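Local coordinates for PKS_KS domain-containing protein (Photorhabdus luminescens subsp. laumondii, PDB 6SMO) that probably catalyses condensation in chain elongation as a beta-ketoacyl-[acyl-carrier-protein] synthase, and holds a bound polyketone chain in this crystal, at residues Asn49-Gly54 with Lys364-His369; Cys249-Glu254 with Leu406-Asn411. One frame throughout, in Å; residues are numbered along the deposited sequence.

Overall arrangement
Interaction 1 sets helix 44-53 against the short helix 364-367, and interaction 2 joins two loops; both lie on the same side of the centre of the thiolase-fold ketosynthase, about 14 Å apart between centres, and their segments alternate along the chain. They meet where Ser365 CB of interaction 1 packs on Pro250 CD of interaction 2 at 3.5 Å. Interaction 1, the nearer to the chain centre, is partly buried: the thioether of Met366 lies on helix 44-53, and the segment 364-369 runs on to His369 in the ligand pocket. Interaction 2 buries both touching residues, yet its centre lies about 19 Å from the chain centre; there one aromatic stack makes the contact. Neither contact has a hydrogen bond between its segments.

Interaction 1 of 2, residues Asn49-Gly54 with Lys364-His369; sequences NNIHNG and KSMTGH. With LKZ (3,5,7,9,11-pentakis(oxidanylidene)dodecanal), chain H.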
loop_
_atom_site.group_PDB
_atom_site.type_symbol
_atom_site.label_atom_id
_atom_site.label_comp_id
_atom_site.label_asym_id
_atom_site.label_seq_id
_atom_site.Cartn_x
_atom_site.Cartn_y
_atom_site.Cartn_z
ATOM N N ASN B 49 -24.419 -16.771 -6.498
ATOM C CA ASN B 49 -24.939 -18.027 -7.106
ATOM C C ASN B 49 -23.773 -18.943 -7.497
ATOM O O ASN B 49 -23.859 -20.152 -7.214
ATOM C CB ASN B 49 -25.830 -17.746 -8.321
ATOM C CG ASN B 49 -27.169 -17.138 -7.953
ATOM O OD1 ASN B 49 -27.681 -17.361 -6.859
ATOM N ND2 ASN B 49 -27.744 -16.371 -8.864
ATOM N N ASN B 50 -22.729 -18.384 -8.117
ATOM C CA ASN B 50 -21.576 -19.148 -8.664
ATOM C C ASN B 50 -20.722 -19.697 -7.513
ATOM O O ASN B 50 -20.360 -20.890 -7.580
ATOM C CB ASN B 50 -20.760 -18.309 -9.653
ATOM C CG ASN B 50 -21.467 -18.113 -10.979
ATOM O OD1 ASN B 50 -21.634 -16.988 -11.442
ATOM N ND2 ASN B 50 -21.897 -19.203 -11.594
ATOM N N ILE B 51 -20.419 -18.880 -6.497
ATOM C CA ILE B 51 -19.550 -19.282 -5.348
ATOM C C ILE B 51 -20.324 -20.240 -4.433
ATOM O O ILE B 51 -19.669 -21.075 -3.778
ATOM C CB ILE B 51 -18.983 -18.066 -4.580
ATOM C CG1 ILE B 51 -20.062 -17.264 -3.846
ATOM C CG2 ILE B 51 -18.157 -17.186 -5.508
ATOM C CD1 ILE B 51 -19.519 -16.385 -2.742
ATOM N N HIS B 52 -21.657 -20.126 -4.394
ATOM C CA HIS B 52 -22.567 -21.036 -3.645
ATOM C C HIS B 52 -22.418 -22.465 -4.179
ATOM O O HIS B 52 -22.216 -23.385 -3.360
ATOM C CB HIS B 52 -24.021 -20.550 -3.740
ATOM C CG HIS B 52 -24.985 -21.393 -2.976
ATOM N ND1 HIS B 52 -25.545 -22.538 -3.504
ATOM C CD2 HIS B 52 -25.489 -21.264 -1.730
ATOM C CE1 HIS B 52 -26.353 -23.080 -2.616
ATOM N NE2 HIS B 52 -26.337 -22.317 -1.519
ATOM N N ASN B 53 -22.506 -22.628 -5.503
ATOM C CA ASN B 53 -22.489 -23.938 -6.209
ATOM C C ASN B 53 -21.053 -24.472 -6.298
ATOM O O ASN B 53 -20.895 -25.684 -6.537
ATOM C CB ASN B 53 -23.117 -23.831 -7.601
ATOM C CG ASN B 53 -24.526 -23.274 -7.577
ATOM O OD1 ASN B 53 -25.263 -23.468 -6.612
ATOM N ND2 ASN B 53 -24.909 -22.579 -8.636
ATOM N N GLY B 54 -20.053 -23.599 -6.126
ATOM C CA GLY B 54 -18.620 -23.953 -6.166
ATOM C C GLY B 54 -18.087 -23.971 -7.588
ATOM O O GLY B 54 -17.265 -24.857 -7.898
ATOM N N LYS B 364 -10.215 -17.730 -3.257
ATOM C CA LYS B 364 -9.173 -17.696 -4.322
ATOM C C LYS B 364 -9.123 -19.032 -5.080
ATOM O O LYS B 364 -8.461 -19.071 -6.134
ATOM C CB LYS B 364 -7.803 -17.362 -3.725
ATOM C CG LYS B 364 -7.669 -15.958 -3.149
ATOM C CD LYS B 364 -6.273 -15.649 -2.650
ATOM C CE LYS B 364 -6.125 -14.258 -2.069
ATOM N NZ LYS B 364 -6.849 -14.109 -0.785
ATOM N N SER B 365 -9.782 -20.080 -4.572
ATOM C CA SER B 365 -9.933 -21.396 -5.251
ATOM C C SER B 365 -10.843 -21.259 -6.480
ATOM O O SER B 365 -10.663 -22.045 -7.432
ATOM C CB SER B 365 -10.455 -22.446 -4.303
ATOM O OG SER B 365 -11.725 -22.082 -3.784
ATOM N N MET B 366 -11.786 -20.311 -6.448
ATOM C CA MET B 366 -12.752 -20.029 -7.546
ATOM C C MET B 366 -12.343 -18.755 -8.296
ATOM O O MET B 366 -12.361 -18.778 -9.543
ATOM C CB MET B 366 -14.168 -19.851 -6.987
ATOM C CG MET B 366 -14.668 -21.063 -6.227
ATOM S SD MET B 366 -16.387 -20.892 -5.688
ATOM C CE MET B 366 -16.159 -20.527 -3.949
ATOM N N THR B 367 -11.998 -17.688 -7.565
ATOM C CA THR B 367 -11.754 -16.321 -8.103
ATOM C C THR B 367 -10.304 -16.157 -8.576
ATOM O O THR B 367 -10.082 -15.346 -9.496
ATOM C CB THR B 367 -12.068 -15.243 -7.057
ATOM O OG1 THR B 367 -11.406 -15.593 -5.841
ATOM C CG2 THR B 367 -13.552 -15.078 -6.806
ATOM N N GLY B 368 -9.357 -16.879 -7.966
ATOM C CA GLY B 368 -7.913 -16.606 -8.098
ATOM C C GLY B 368 -7.514 -15.453 -7.196
ATOM O O GLY B 368 -8.329 -15.085 -6.326
ATOM N N HIS B 369 -6.318 -14.902 -7.410
ATOM C CA HIS B 369 -5.756 -13.838 -6.540
ATOM C C HIS B 369 -5.758 -12.479 -7.246
ATOM O O HIS B 369 -5.001 -12.303 -8.191
ATOM C CB HIS B 369 -4.365 -14.263 -6.047
ATOM C CG HIS B 369 -3.897 -13.541 -4.828
ATOM N ND1 HIS B 369 -4.556 -12.460 -4.316
ATOM C CD2 HIS B 369 -2.823 -13.723 -4.042
ATOM C CE1 HIS B 369 -3.920 -12.014 -3.263
ATOM N NE2 HIS B 369 -2.864 -12.773 -3.073
HETATM C C4 LKZ H . 4.409 -6.163 -9.403
HETATM C C5 LKZ H . 4.356 -5.280 -8.182
HETATM C C6 LKZ H . 2.994 -5.103 -7.503
HETATM C C7 LKZ H . 3.023 -5.810 -6.166
HETATM C C8 LKZ H . 1.811 -5.719 -5.230
HETATM C C10 LKZ H . 0.867 -9.986 -2.361
HETATM C C22 LKZ H . 4.383 -5.266 -10.626
HETATM C C11 LKZ H . -0.494 -9.979 -3.009
HETATM O O19 LKZ H . -0.853 -10.846 -3.785
HETATM C C3 LKZ H . 1.364 -8.567 -2.559
HETATM O O23 LKZ H . 1.746 -7.908 -1.607
HETATM C C2 LKZ H . 1.237 -7.966 -3.965
HETATM C C9 LKZ H . 2.069 -6.687 -4.072
HETATM O O20 LKZ H . 2.986 -6.470 -3.304
HETATM O O21 LKZ H . 3.982 -6.487 -5.867
HETATM O O22 LKZ H . 5.365 -4.718 -7.789
HETATM O O24 LKZ H . 5.403 -4.919 -11.203
HETATM C C23 LKZ H . 3.009 -4.828 -11.093
#
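Met366 sends CG anti to its own carbonyl carbon (chi1 -59°) and extends at chi2, then bends at chi3, which lays the thioether against the helix turn at Ile51. Ile51, with CG1 between its backbone N and carbonyl carbon (chi1 67°), leads that branch away, leaving CB and CG2 facing SD and CE of Met366. The two side chains cross at about a right angle. Met366 CE lies 3.8 Å from Ile51 CB, while Met366 SD is 3.6 Å from Ile51 CA, so the methionine touches backbone as well as side chain. Gly54, the first residue to leave helical angles, has phi 84°, and its CA lies 3.8 Å from Met366 SD. No hydrogen bond joins 49-54 to 364-369; the evidence is for apolar packing, with 150 Å² buried in all. Ala381 of helix 372-388 touches Ile51, and the Met366 backbone is hydrogen-bonded to Gly57.

Within 364-369, Gly368 N bonds to Lys364 O at 3.0 Å, and the chain then leaves the short helix to reach His369. There NE2 stands 2.9 Å from LKZ O19, an atom set obliquely to the ring. Lys364 CE lies over one face of the imidazole, toward its rim, and Lys364 NZ is salt-bridged to Glu378. The methionine packing thus lies at the back of a short helix leading into the polyketone-binding pocket in the thiolase fold of a beta-ketoacyl synthase.

Interaction 2 of 2, residues Cys249-Glu254 with Leu406-Asn411; sequences CPFSLE and LDYIPN
Phe251 and Tyr408 carry this contact as an offset (parallel-displaced) stack, with ring centroids 3.9 Å apart and planes only 7° from parallel. The offset is evident from which atoms overlap: Tyr408 CD1 sits over the middle of the phenylalanine ring, and Phe251 CG over that of the tyrosine. The nearest pair is Phe251 CD1 and Tyr408 CE1, modelled at 3.3 Å. Because of the displacement, Phe251 CB also lies above the tyrosine face, 3.6 Å from the ring centroid and 12° off its normal, a CH-pi contact alongside the stack. The carbonyl carbon of Leu406 approaches the opposite face of Tyr408, toward its rim.

Both residues place CG anti to the carbonyl carbon, beside the backbone N, and each lies in a turn. A type II turn from Cys249 to Ser252 puts Phe251 at its third position, with phi 73°, and the turn's own bond, Ser252 N to Cys249 O at 3.4 Å, is weak. On the tyrosine side, Asp407 OD1 accepts from Ile409 N at 3.1 Å, an Asx turn spanning Tyr408.

Farther out, helix 337-350 supports both partners: Asp340 OD2 accepts from Phe251 N, and Ser344 OG is hydrogen-bonded to Tyr408 OH. The stack therefore joins the loop preceding strand 263-271 to the loop between strands 390-391 and 414-415, beside helix 337-350, while Asp407 is bonded through its backbone to Ile360 in strand 360-361.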
loop_
_atom_site.group_PDB
_atom_site.type_symbol
_atom_site.label_atom_id
_atom_site.label_comp_id
_atom_site.label_asym_id
_atom_site.label_seq_id
_atom_site.Cartn_x
_atom_site.Cartn_y
_atom_site.Cartn_z
ATOM N N CYS B 249 -5.580 -24.377 -5.751
ATOM C CA CYS B 249 -6.098 -25.419 -4.822
ATOM C C CYS B 249 -5.584 -25.147 -3.408
ATOM O O CYS B 249 -4.615 -25.763 -2.969
ATOM C CB CYS B 249 -5.690 -26.813 -5.286
ATOM S SG CYS B 249 -3.931 -26.958 -5.695
ATOM N N PRO B 250 -6.204 -24.201 -2.665
ATOM C CA PRO B 250 -5.776 -23.868 -1.305
ATOM C C PRO B 250 -5.858 -25.045 -0.318
ATOM O O PRO B 250 -6.856 -25.746 -0.326
ATOM C CB PRO B 250 -6.751 -22.761 -0.867
ATOM C CG PRO B 250 -7.282 -22.191 -2.164
ATOM C CD PRO B 250 -7.333 -23.371 -3.110
ATOM N N PHE B 251 -4.800 -25.226 0.483
ATOM C CA PHE B 251 -4.671 -26.224 1.583
ATOM C C PHE B 251 -4.489 -27.643 1.022
ATOM O O PHE B 251 -4.453 -28.592 1.833
ATOM C CB PHE B 251 -5.872 -26.149 2.532
ATOM C CG PHE B 251 -6.184 -24.764 3.038
ATOM C CD1 PHE B 251 -5.339 -24.132 3.939
ATOM C CD2 PHE B 251 -7.318 -24.088 2.612
ATOM C CE1 PHE B 251 -5.623 -22.856 4.404
ATOM C CE2 PHE B 251 -7.601 -22.813 3.078
ATOM C CZ PHE B 251 -6.754 -22.200 3.972
ATOM N N SER B 252 -4.355 -27.785 -0.301
ATOM C CA SER B 252 -4.096 -29.074 -0.996
ATOM C C SER B 252 -2.585 -29.324 -1.054
ATOM O O SER B 252 -1.823 -28.338 -1.070
ATOM C CB SER B 252 -4.704 -29.091 -2.374
ATOM O OG SER B 252 -6.114 -28.948 -2.309
ATOM N N LEU B 253 -2.182 -30.597 -1.097
ATOM C CA LEU B 253 -0.760 -31.040 -1.108
ATOM C C LEU B 253 -0.119 -30.720 -2.468
ATOM O O LEU B 253 1.125 -30.655 -2.523
ATOM C CB LEU B 253 -0.714 -32.540 -0.796
ATOM C CG LEU B 253 0.675 -33.163 -0.632
ATOM C CD1 LEU B 253 1.535 -32.371 0.342
ATOM C CD2 LEU B 253 0.560 -34.610 -0.175
ATOM N N GLU B 254 -0.931 -30.513 -3.513
ATOM C CA GLU B 254 -0.473 -30.294 -4.914
ATOM C C GLU B 254 -0.108 -28.823 -5.162
ATOM O O GLU B 254 0.591 -28.567 -6.162
ATOM C CB GLU B 254 -1.555 -30.718 -5.914
ATOM C CG GLU B 254 -1.713 -32.222 -6.053
ATOM C CD GLU B 254 -2.652 -32.879 -5.055
ATOM O OE1 GLU B 254 -2.999 -32.231 -4.046
ATOM O OE2 GLU B 254 -3.038 -34.040 -5.292
ATOM N N LEU B 406 -6.937 -28.871 9.216
ATOM C CA LEU B 406 -8.176 -28.222 9.728
ATOM C C LEU B 406 -9.318 -28.488 8.739
ATOM O O LEU B 406 -9.046 -29.043 7.657
ATOM C CB LEU B 406 -7.937 -26.719 9.903
ATOM C CG LEU B 406 -6.880 -26.326 10.936
ATOM C CD1 LEU B 406 -6.454 -24.877 10.752
ATOM C CD2 LEU B 406 -7.387 -26.554 12.352
ATOM N N ASP B 407 -10.547 -28.110 9.105
ATOM C CA ASP B 407 -11.752 -28.211 8.237
ATOM C C ASP B 407 -11.707 -27.064 7.222
ATOM O O ASP B 407 -11.834 -25.900 7.648
ATOM C CB ASP B 407 -13.037 -28.188 9.073
ATOM C CG ASP B 407 -14.318 -28.370 8.275
ATOM O OD1 ASP B 407 -14.231 -28.525 7.038
ATOM O OD2 ASP B 407 -15.399 -28.357 8.899
ATOM N N TYR B 408 -11.529 -27.382 5.934
ATOM C CA TYR B 408 -11.378 -26.398 4.829
ATOM C C TYR B 408 -12.605 -26.415 3.906
ATOM O O TYR B 408 -12.567 -25.717 2.870
ATOM C CB TYR B 408 -10.084 -26.659 4.054
ATOM C CG TYR B 408 -8.839 -26.547 4.895
ATOM C CD1 TYR B 408 -8.511 -25.358 5.529
ATOM C CD2 TYR B 408 -7.991 -27.628 5.069
ATOM C CE1 TYR B 408 -7.374 -25.247 6.314
ATOM C CE2 TYR B 408 -6.850 -27.533 5.847
ATOM C CZ TYR B 408 -6.538 -26.339 6.471
ATOM O OH TYR B 408 -5.415 -26.239 7.240
ATOM N N ILE B 409 -13.656 -27.161 4.270
ATOM C CA ILE B 409 -14.960 -27.205 3.540
ATOM C C ILE B 409 -14.686 -27.548 2.077
ATOM O O ILE B 409 -14.937 -26.736 1.187
ATOM C CB ILE B 409 -15.712 -25.865 3.685
ATOM C CG1 ILE B 409 -15.622 -25.299 5.106
ATOM C CG2 ILE B 409 -17.158 -25.998 3.230
ATOM C CD1 ILE B 409 -15.509 -23.797 5.143
ATOM N N PRO B 410 -14.149 -28.754 1.779
ATOM C CA PRO B 410 -13.690 -29.076 0.428
ATOM C C PRO B 410 -14.823 -29.379 -0.567
ATOM O O PRO B 410 -15.626 -30.253 -0.291
ATOM C CB PRO B 410 -12.816 -30.318 0.657
ATOM C CG PRO B 410 -13.446 -30.998 1.853
ATOM C CD PRO B 410 -13.949 -29.865 2.724
ATOM N N ASN B 411 -14.867 -28.624 -1.672
ATOM C CA ASN B 411 -15.608 -28.939 -2.925
ATOM C C ASN B 411 -17.092 -28.565 -2.790
ATOM O O ASN B 411 -17.567 -27.786 -3.641
ATOM C CB ASN B 411 -15.396 -30.396 -3.349
ATOM C CG ASN B 411 -13.932 -30.746 -3.527
ATOM O OD1 ASN B 411 -13.122 -29.893 -3.884
ATOM N ND2 ASN B 411 -13.582 -31.997 -3.279
#